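PDB 2QSI: putative hydrogenase expression/formation protein hupG from Rhodopseudomonas palustris, which is of unconfirmed function but belongs to the HupG/HyaE family of thioredoxin-like proteins and probably assists the expression or maturation of a hydrogenase. Local coordinates for residues Asn62-Pro65 with Gly66-Ala70; Arg79-Met82 with Ala83-Val87; Gln109-Ser112 with Ser113-Gln117. All blocks are in the same frame, centred on the assembly; numbering follows the deposited sequence. Where two conformers were deposited one is given.

Contact 1: Asn62-Pro65 with Gly66-Ala70; sequences NAFP and GRLVA
Phe64 and Arg67 close a four-residue reverse turn, in which Arg67 N donates to Phe64 O at 3.0 Å, with an angle of 155° at the hydrogen and the donor in the plane of the carbonyl. Pro65 and Gly66, the latter at positive phi, fill the two corners and give the turn type II geometry. A CB on Gly66 would strike the carbonyl oxygen of Pro65, which explains the glycine at this corner. A water donates to Phe64 O at 2.8 Å and accepts from Leu68 N at 3.0 Å, so it bridges the turn carbonyl to the first amide of strand 68-73.

Phe64 and Leu68 lie alongside each other and point the same way. Leu68 CD1 comes within 3.7 Å of Phe64 CD2, meeting the ring obliquely, and also rests near Phe64 CB. Phe64 CG is anti to the carbonyl carbon, beside the backbone N (chi1 -61°), which swings the ring alongside Leu68; Leu122 of the second subunit also packs on Phe64. Arg67 sets its CB 3.3 Å from Phe64 O, then folds at chi2 and chi3, so that its guanidinium leaves the turn and forms a salt bridge through NH2 with Asp126 of the second subunit. Leu68 also touches Ile61 and Ile35 of its own chain and Ile118 of the second subunit.

The arrangement is a type II beta turn with proline and glycine at its corners, linking helix 50-62 to strand 68-73 in the alpha/beta core of a thioredoxin-like fold.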
ATOM      1  N   ASN A  62     -21.130  -4.999   1.879  1.00 13.30           N
ATOM      2  CA  ASN A  62     -22.250  -4.461   1.116  1.00 13.08           C
ATOM      3  C   ASN A  62     -22.694  -3.095   1.630  1.00 12.72           C
ATOM      4  O   ASN A  62     -23.330  -2.327   0.908  1.00 15.09           O
ATOM      5  CB  ASN A  62     -23.426  -5.437   1.131  1.00 12.25           C
ATOM      6  CG  ASN A  62     -24.551  -5.010   0.207  1.00 14.49           C
ATOM      7  OD1 ASN A  62     -25.617  -4.592   0.658  1.00 18.06           O
ATOM      8  ND2 ASN A  62     -24.315  -5.112  -1.097  1.00  8.76           N
ATOM      9  N   ALA A  63     -22.355  -2.800   2.880  1.00 12.56           N
ATOM     10  CA  ALA A  63     -22.882  -1.622   3.559  1.00 12.07           C
ATOM     11  C   ALA A  63     -22.111  -0.367   3.165  1.00 12.82           C
ATOM     12  O   ALA A  63     -22.453   0.739   3.582  1.00 12.77           O
ATOM     13  CB  ALA A  63     -22.846  -1.819   5.067  1.00 11.62           C
ATOM     14  N   PHE A  64     -21.070  -0.547   2.359  1.00 11.85           N
ATOM     15  CA  PHE A  64     -20.275   0.574   1.873  1.00 11.24           C
ATOM     16  C   PHE A  64     -20.048   0.478   0.369  1.00 11.30           C
ATOM     17  O   PHE A  64     -18.932   0.229  -0.086  1.00 11.49           O
ATOM     18  CB  PHE A  64     -18.932   0.638   2.605  1.00 11.38           C
ATOM     19  CG  PHE A  64     -19.059   0.827   4.090  1.00 10.20           C
ATOM     20  CD1 PHE A  64     -19.144   2.097   4.635  1.00 12.71           C
ATOM     21  CD2 PHE A  64     -19.095  -0.266   4.939  1.00 10.77           C
ATOM     22  CE1 PHE A  64     -19.261   2.273   6.001  1.00 14.53           C
ATOM     23  CE2 PHE A  64     -19.211  -0.095   6.306  1.00  9.23           C
ATOM     24  CZ  PHE A  64     -19.294   1.176   6.837  1.00 12.21           C
ATOM     25  N   PRO A  65     -21.114   0.679  -0.399  1.00 11.29           N
ATOM     26  CA  PRO A  65     -21.143   0.257  -1.804  1.00 11.64           C
ATOM     27  C   PRO A  65     -19.940   0.785  -2.578  1.00 12.81           C
ATOM     28  O   PRO A  65     -19.791   1.998  -2.731  1.00 13.36           O
ATOM     29  CB  PRO A  65     -22.429   0.895  -2.329  1.00 11.69           C
ATOM     30  CG  PRO A  65     -23.306   1.001  -1.133  1.00 12.16           C
ATOM     31  CD  PRO A  65     -22.390   1.282   0.024  1.00 11.59           C
ATOM     32  N   GLY A  66     -19.097  -0.121  -3.061  1.00 13.45           N
ATOM     33  CA  GLY A  66     -18.060   0.233  -4.012  1.00 14.57           C
ATOM     34  C   GLY A  66     -16.713   0.444  -3.351  1.00 13.90           C
ATOM     35  O   GLY A  66     -15.700   0.621  -4.026  1.00 15.88           O
ATOM     36  N   ARG A  67     -16.702   0.425  -2.021  1.00 14.01           N
ATOM     37  CA  ARG A  67     -15.514   0.836  -1.250  1.00 13.38           C
ATOM     38  C   ARG A  67     -14.632  -0.324  -0.807  1.00 13.11           C
ATOM     39  O   ARG A  67     -13.436  -0.135  -0.657  1.00 12.55           O
ATOM     40  CB  ARG A  67     -15.911   1.648  -0.015  1.00 13.36           C
ATOM     41  CG  ARG A  67     -16.602   3.005  -0.286  1.00 15.20           C
ATOM     42  CD  ARG A  67     -15.760   3.991  -1.094  1.00 18.81           C
ATOM     43  NE  ARG A  67     -14.471   4.433  -0.501  1.00 18.15           N
ATOM     44  CZ  ARG A  67     -14.326   5.400   0.424  1.00 19.27           C
ATOM     45  NH1 ARG A  67     -15.375   6.047   0.943  1.00 17.56           N
ATOM     46  NH2 ARG A  67     -13.104   5.738   0.825  1.00 16.32           N
ATOM     47  N   LEU A  68     -15.218  -1.511  -0.679  1.00 12.97           N
ATOM     48  CA  LEU A  68     -14.564  -2.636   0.015  1.00 12.46           C
ATOM     49  C   LEU A  68     -14.666  -3.931  -0.773  1.00 13.08           C
ATOM     50  O   LEU A  68     -15.615  -4.135  -1.563  1.00 12.16           O
ATOM     51  CB  LEU A  68     -15.244  -2.861   1.366  1.00 12.93           C
ATOM     52  CG  LEU A  68     -15.292  -1.683   2.314  1.00 11.93           C
ATOM     53  CD1 LEU A  68     -16.155  -2.045   3.544  1.00 13.25           C
ATOM     54  CD2 LEU A  68     -13.862  -1.243   2.673  1.00 12.11           C
ATOM     55  N   VAL A  69     -13.720  -4.821  -0.497  1.00 12.66           N
ATOM     56  CA  VAL A  69     -13.732  -6.175  -1.006  1.00 13.16           C
ATOM     57  C   VAL A  69     -13.137  -7.062   0.068  1.00 12.32           C
ATOM     58  O   VAL A  69     -12.277  -6.614   0.834  1.00 11.25           O
ATOM     59  CB  VAL A  69     -12.952  -6.317  -2.301  1.00 12.71           C
ATOM     60  CG1 VAL A  69     -11.495  -6.063  -2.076  1.00 12.97           C
ATOM     61  CG2 VAL A  69     -13.155  -7.718  -2.878  1.00 16.97           C
ATOM     62  N   ALA A  70     -13.649  -8.282   0.191  1.00 11.56           N
ATOM     63  CA  ALA A  70     -13.226  -9.157   1.289  1.00 11.55           C
ATOM     64  C   ALA A  70     -12.477 -10.368   0.780  1.00 11.19           C
ATOM     65  O   ALA A  70     -12.709 -10.856  -0.330  1.00 11.43           O
ATOM     66  CB  ALA A  70     -14.447  -9.615   2.144  1.00 12.89           C
TER
HETATM   67  O   HOH W   1     -18.088  -2.327  -0.695  1.00 28.32           O

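Contact 2: Arg79-Met82 with Ala83-Val87; sequences RGLM and ARFGV
Leu81 and Phe85, one helical turn apart, lie side by side and point the same way, with Leu81 CD2 4.0 Å from Phe85 CE2. Arg84 runs next to both. Its chain is extended from CG to NE, and its CG sits 4.0 Å above the centre of the Phe85 ring, while Phe85 CZ lies over one face of the guanidinium, toward the rim. Leu81 CD2 approaches that guanidinium obliquely, 4.1 Å from Arg84 NH1. Arg84 also makes salt bridges to Asp26 and to Glu99 of the second subunit.

Met82, present as selenomethionine, crosses Val87 at about a right angle, its CB 4.0 Å from Val87 CB. Bent at its last torsion (chi3 76°), it brings CE to 3.6 Å from Val87 O. Its side chain lines the pocket of a bound dithiothreitol, about 4 Å away and probably from the crystallisation liquor. Met82 O receives Val87 N at 2.8 Å and, weakly, Gly86 N. Gly86, with positive phi, turns the chain out of the helix in a Schellman-like ending.

Met82 O, near the helix end, is thus satisfied by the outgoing chain, while Arg84 keeps its aliphatic part against apolar side chains and its charge on carboxylates of both subunits.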
ATOM      1  N   ARG A  79      -0.236 -17.042  10.388  1.00 22.47           N
ATOM      2  CA  ARG A  79       0.852 -16.534  11.208  1.00 22.69           C
ATOM      3  C   ARG A  79       1.592 -15.402  10.499  1.00 21.53           C
ATOM      4  O   ARG A  79       1.801 -14.320  11.066  1.00 21.54           O
ATOM      5  CB  ARG A  79       1.812 -17.662  11.577  1.00 22.92           C
ATOM      6  CG  ARG A  79       2.845 -17.246  12.631  1.00 24.15           C
ATOM      7  CD  ARG A  79       3.177 -18.394  13.589  1.00 27.64           C
ATOM      8  NE  ARG A  79       1.973 -18.839  14.323  1.00 33.30           N
ATOM      9  CZ  ARG A  79       1.191 -19.880  14.014  1.00 35.49           C
ATOM     10  NH1 ARG A  79       1.438 -20.655  12.955  1.00 38.29           N
ATOM     11  NH2 ARG A  79       0.139 -20.162  14.783  1.00 35.72           N
ATOM     12  N   GLY A  80       1.977 -15.649   9.258  1.00 20.99           N
ATOM     13  CA  GLY A  80       2.715 -14.664   8.484  1.00 20.43           C
ATOM     14  C   GLY A  80       1.903 -13.419   8.138  1.00 19.81           C
ATOM     15  O   GLY A  80       2.426 -12.314   8.146  1.00 18.99           O
ATOM     16  N   LEU A  81       0.618 -13.581   7.846  1.00 19.06           N
ATOM     17  CA  LEU A  81      -0.166 -12.410   7.469  1.00 19.22           C
ATOM     18  C   LEU A  81      -0.578 -11.568   8.685  1.00 18.69           C
ATOM     19  O   LEU A  81      -0.717 -10.319   8.592  1.00 19.02           O
ATOM     20  CB  LEU A  81      -1.343 -12.807   6.555  1.00 19.18           C
ATOM     21  CG  LEU A  81      -0.961 -13.290   5.136  1.00 20.09           C
ATOM     22  CD1 LEU A  81      -2.221 -13.418   4.244  1.00 16.20           C
ATOM     23  CD2 LEU A  81       0.184 -12.455   4.419  1.00 18.48           C
HETATM   24  N   MSE A  82      -0.748 -12.220   9.831  1.00 17.71           N
HETATM   25  CA  MSE A  82      -1.069 -11.512  11.050  1.00 19.24           C
HETATM   26  C   MSE A  82       0.111 -10.592  11.401  1.00 17.78           C
HETATM   27  O   MSE A  82      -0.075  -9.450  11.757  1.00 16.89           O
HETATM   28  CB  MSE A  82      -1.340 -12.484  12.200  1.00 18.99           C
HETATM   29  CG  MSE A  82      -2.644 -13.208  12.088  1.00 21.26           C
HETATM   30 SE   MSE A  82      -2.791 -14.565  13.446  0.80 24.67          SE
HETATM   31  CE  MSE A  82      -3.168 -13.432  14.989  1.00 22.36           C
ATOM     32  N   ALA A  83       1.311 -11.140  11.275  1.00 18.73           N
ATOM     33  CA  ALA A  83       2.570 -10.417  11.489  1.00 18.50           C
ATOM     34  C   ALA A  83       2.702  -9.267  10.517  1.00 18.57           C
ATOM     35  O   ALA A  83       2.995  -8.144  10.896  1.00 19.21           O
ATOM     36  CB  ALA A  83       3.749 -11.386  11.352  1.00 18.88           C
ATOM     37  N   ARG A  84       2.452  -9.533   9.248  1.00 18.50           N
ATOM     38  CA  ARG A  84       2.596  -8.496   8.241  1.00 17.01           C
ATOM     39  C   ARG A  84       1.613  -7.358   8.429  1.00 17.52           C
ATOM     40  O   ARG A  84       1.971  -6.198   8.283  1.00 17.39           O
ATOM     41  CB  ARG A  84       2.377  -9.094   6.879  1.00 17.17           C
ATOM     42  CG  ARG A  84       2.325  -8.089   5.763  1.00 17.85           C
ATOM     43  CD  ARG A  84       2.239  -8.814   4.500  1.00 18.19           C
ATOM     44  NE  ARG A  84       1.778  -7.958   3.431  1.00 19.44           N
ATOM     45  CZ  ARG A  84       1.605  -8.392   2.192  1.00 20.04           C
ATOM     46  NH1 ARG A  84       1.867  -9.661   1.888  1.00 21.14           N
ATOM     47  NH2 ARG A  84       1.139  -7.584   1.271  1.00 19.76           N
ATOM     48  N   PHE A  85       0.356  -7.688   8.717  1.00 15.86           N
ATOM     49  CA  PHE A  85      -0.688  -6.694   8.700  1.00 15.15           C
ATOM     50  C   PHE A  85      -0.980  -6.089  10.070  1.00 15.73           C
ATOM     51  O   PHE A  85      -1.790  -5.210  10.166  1.00 15.64           O
ATOM     52  CB  PHE A  85      -1.943  -7.256   8.021  1.00 16.83           C
ATOM     53  CG  PHE A  85      -1.782  -7.463   6.538  1.00 14.80           C
ATOM     54  CD1 PHE A  85      -1.601  -6.382   5.693  1.00 18.01           C
ATOM     55  CD2 PHE A  85      -1.829  -8.741   5.987  1.00 17.09           C
ATOM     56  CE1 PHE A  85      -1.442  -6.568   4.328  1.00 16.94           C
ATOM     57  CE2 PHE A  85      -1.670  -8.943   4.634  1.00 17.16           C
ATOM     58  CZ  PHE A  85      -1.452  -7.849   3.800  1.00 17.26           C
ATOM     59  N   GLY A  86      -0.320  -6.560  11.123  1.00 14.31           N
ATOM     60  CA  GLY A  86      -0.495  -6.036  12.479  1.00 14.24           C
ATOM     61  C   GLY A  86      -1.694  -6.579  13.245  1.00 13.92           C
ATOM     62  O   GLY A  86      -2.347  -5.851  13.957  1.00 14.02           O
ATOM     63  N   VAL A  87      -2.020  -7.846  13.026  1.00 13.63           N
ATOM     64  CA  VAL A  87      -3.164  -8.504  13.674  1.00 14.13           C
ATOM     65  C   VAL A  87      -2.618  -9.298  14.851  1.00 13.93           C
ATOM     66  O   VAL A  87      -1.709 -10.101  14.684  1.00 14.06           O
ATOM     67  CB  VAL A  87      -3.894  -9.450  12.694  1.00 14.46           C
ATOM     68  CG1 VAL A  87      -5.131 -10.081  13.365  1.00 13.91           C
ATOM     69  CG2 VAL A  87      -4.330  -8.674  11.424  1.00 12.96           C
TER

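Contact 3: Gln109-Ser112 with Ser113-Gln117; sequences QDWS and SYLAQ
Asp110 OD1 is gripped by two donors: Ser113 N at 2.9 Å, nearly along the C-O axis, and Ser112 OG at 2.7 Å, from above the carboxylate plane. The Asp110 side chain reaches them because CG stands between its backbone N and carbonyl carbon (chi1 49°), folded back over the first turn.

Gln109 lays its CB over one face of the Tyr114 ring, 4.1 Å from the centroid, and its backbone N donates to Tyr114 OH at 3.2 Å. With an alanine in place of Tyr114, Gln109 would probably lose both the aromatic face under its CB and the acceptor for its backbone N-H, leaving the approach to the helix less firmly fixed. Gln117 NE2 makes a weak bond to Gln109 OE1, and a water joins Gln109 NE2 to Gln117 OE1; the two amide planes are 22° apart. On another side of the helix, Leu115 CD1 sits over a face of the Trp111 indole, 3.6 Å from the centroid of the five-membered ring. Trp111, Tyr114 and Leu115 all pack on the second subunit, against Leu60, Leu53 and Ala63 respectively.

This is a classic aspartate N-cap, opening helix 111-126.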
ATOM      1  N   GLN A 109      13.471  17.117 -15.434  1.00 20.76           N
ATOM      2  CA  GLN A 109      12.699  18.350 -15.317  1.00 21.28           C
ATOM      3  C   GLN A 109      13.442  19.379 -14.448  1.00 20.69           C
ATOM      4  O   GLN A 109      14.459  19.055 -13.859  1.00 20.01           O
ATOM      5  CB  GLN A 109      11.326  17.993 -14.745  1.00 21.27           C
ATOM      6  CG  GLN A 109      10.587  17.011 -15.724  1.00 22.79           C
ATOM      7  CD  GLN A 109       9.149  16.757 -15.369  1.00 24.92           C
ATOM      8  OE1 GLN A 109       8.487  17.596 -14.734  1.00 28.69           O
ATOM      9  NE2 GLN A 109       8.619  15.602 -15.823  1.00 27.56           N
ATOM     10  N   ASP A 110      12.975  20.627 -14.407  1.00 20.44           N
ATOM     11  CA  ASP A 110      13.624  21.618 -13.531  1.00 20.58           C
ATOM     12  C   ASP A 110      13.121  21.497 -12.084  1.00 19.12           C
ATOM     13  O   ASP A 110      12.069  20.938 -11.832  1.00 17.77           O
ATOM     14  CB  ASP A 110      13.452  23.036 -14.012  1.00 22.01           C
ATOM     15  CG  ASP A 110      12.039  23.372 -14.343  1.00 24.48           C
ATOM     16  OD1 ASP A 110      11.214  23.366 -13.407  1.00 29.88           O
ATOM     17  OD2 ASP A 110      11.781  23.695 -15.535  1.00 25.66           O
ATOM     18  N   TRP A 111      13.908  22.037 -11.166  1.00 18.82           N
ATOM     19  CA  TRP A 111      13.671  21.954  -9.708  1.00 18.05           C
ATOM     20  C   TRP A 111      12.258  22.410  -9.334  1.00 18.17           C
ATOM     21  O   TRP A 111      11.559  21.747  -8.547  1.00 18.15           O
ATOM     22  CB  TRP A 111      14.678  22.884  -9.031  1.00 17.41           C
ATOM     23  CG  TRP A 111      14.517  23.082  -7.569  1.00 17.89           C
ATOM     24  CD1 TRP A 111      14.271  24.258  -6.933  1.00 17.91           C
ATOM     25  CD2 TRP A 111      14.687  22.096  -6.547  1.00 17.41           C
ATOM     26  NE1 TRP A 111      14.260  24.069  -5.580  1.00 18.78           N
ATOM     27  CE2 TRP A 111      14.482  22.743  -5.310  1.00 17.84           C
ATOM     28  CE3 TRP A 111      14.949  20.711  -6.553  1.00 17.09           C
ATOM     29  CZ2 TRP A 111      14.562  22.062  -4.087  1.00 17.77           C
ATOM     30  CZ3 TRP A 111      15.015  20.039  -5.331  1.00 17.82           C
ATOM     31  CH2 TRP A 111      14.824  20.712  -4.122  1.00 17.06           C
ATOM     32  N   SER A 112      11.856  23.554  -9.908  1.00 18.97           N
ATOM     33  CA  SER A 112      10.529  24.119  -9.616  1.00 18.82           C
ATOM     34  C   SER A 112       9.383  23.162  -9.991  1.00 18.49           C
ATOM     35  O   SER A 112       8.369  23.065  -9.250  1.00 17.93           O
ATOM     36  CB  SER A 112      10.333  25.481 -10.317  1.00 19.83           C
ATOM     37  OG  SER A 112      10.406  25.345 -11.733  1.00 21.24           O
ATOM     38  N   SER A 113       9.524  22.519 -11.154  1.00 18.19           N
ATOM     39  CA  SER A 113       8.562  21.537 -11.638  0.50 18.21           C
ATOM     40  C   SER A 113       8.490  20.310 -10.710  1.00 18.05           C
ATOM     41  O   SER A 113       7.388  19.817 -10.397  1.00 17.77           O
ATOM     42  CB  SER A 113       8.924  21.118 -13.075  0.50 18.55           C
ATOM     43  OG  SER A 113       8.026  20.143 -13.569  0.50 18.46           O
ATOM     44  N   TYR A 114       9.656  19.817 -10.261  1.00 17.15           N
ATOM     45  CA  TYR A 114       9.634  18.689  -9.296  1.00 16.78           C
ATOM     46  C   TYR A 114       8.865  19.077  -8.043  1.00 15.87           C
ATOM     47  O   TYR A 114       7.988  18.347  -7.578  1.00 14.38           O
ATOM     48  CB  TYR A 114      11.041  18.225  -8.917  1.00 16.29           C
ATOM     49  CG  TYR A 114      11.684  17.380  -9.984  1.00 17.26           C
ATOM     50  CD1 TYR A 114      11.147  16.121 -10.325  1.00 18.07           C
ATOM     51  CD2 TYR A 114      12.782  17.834 -10.687  1.00 16.28           C
ATOM     52  CE1 TYR A 114      11.717  15.344 -11.331  1.00 18.42           C
ATOM     53  CE2 TYR A 114      13.342  17.084 -11.703  1.00 18.14           C
ATOM     54  CZ  TYR A 114      12.809  15.837 -12.030  1.00 15.87           C
ATOM     55  OH  TYR A 114      13.382  15.084 -13.025  1.00 17.34           O
ATOM     56  N   LEU A 115       9.184  20.243  -7.503  1.00 15.49           N
ATOM     57  CA  LEU A 115       8.535  20.704  -6.256  1.00 15.01           C
ATOM     58  C   LEU A 115       7.032  20.901  -6.442  1.00 15.11           C
ATOM     59  O   LEU A 115       6.245  20.491  -5.581  1.00 14.25           O
ATOM     60  CB  LEU A 115       9.165  21.998  -5.751  1.00 15.39           C
ATOM     61  CG  LEU A 115      10.639  21.944  -5.312  1.00 14.45           C
ATOM     62  CD1 LEU A 115      11.097  23.344  -4.972  1.00 14.95           C
ATOM     63  CD2 LEU A 115      10.924  20.952  -4.151  1.00 16.02           C
ATOM     64  N   ALA A 116       6.629  21.492  -7.573  1.00 15.02           N
ATOM     65  CA  ALA A 116       5.195  21.699  -7.852  1.00 14.48           C
ATOM     66  C   ALA A 116       4.441  20.358  -7.972  1.00 13.90           C
ATOM     67  O   ALA A 116       3.346  20.198  -7.410  1.00 13.26           O
ATOM     68  CB  ALA A 116       4.986  22.555  -9.122  1.00 15.56           C
ATOM     69  N   GLN A 117       5.039  19.395  -8.677  1.00 13.38           N
ATOM     70  CA  GLN A 117       4.379  18.107  -8.892  1.00 14.56           C
ATOM     71  C   GLN A 117       4.301  17.317  -7.606  1.00 15.55           C
ATOM     72  O   GLN A 117       3.229  16.794  -7.236  1.00 15.90           O
ATOM     73  CB  GLN A 117       4.974  17.327 -10.038  1.00 14.64           C
ATOM     74  CG  GLN A 117       4.776  17.993 -11.403  1.00 16.07           C
ATOM     75  CD  GLN A 117       5.377  17.183 -12.529  1.00 17.18           C
ATOM     76  OE1 GLN A 117       4.891  16.097 -12.854  1.00 20.91           O
ATOM     77  NE2 GLN A 117       6.419  17.715 -13.145  1.00 22.03           N
TER
HETATM   78  O   HOH W   2       6.006  15.218 -15.424  1.00 36.25           O

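How the contacts relate
The three contacts follow one another along the chain without touching. Contacts 1 and 2, on opposite sides of the chain's centre, have centres about 23 Å apart and nearest atoms about 11 Å apart; strand 68-73 and helix 78-85 are successive elements. Contact 3 is remote, its centre about 37 Å from that of contact 1 and about 39 Å from that of contact 2, because helix 111-126 extends away from the core. All three meet the second subunit: Leu115 of contact 3 packs on Ala63 of the partner's copy of contact 1, consistent with an exchange of C-terminal helices. Contact 2 alone reaches the dithiothreitol pocket: the Met82 side chain lies about 4 Å from this molecule, an apparent crystallisation additive that may mark a pocket.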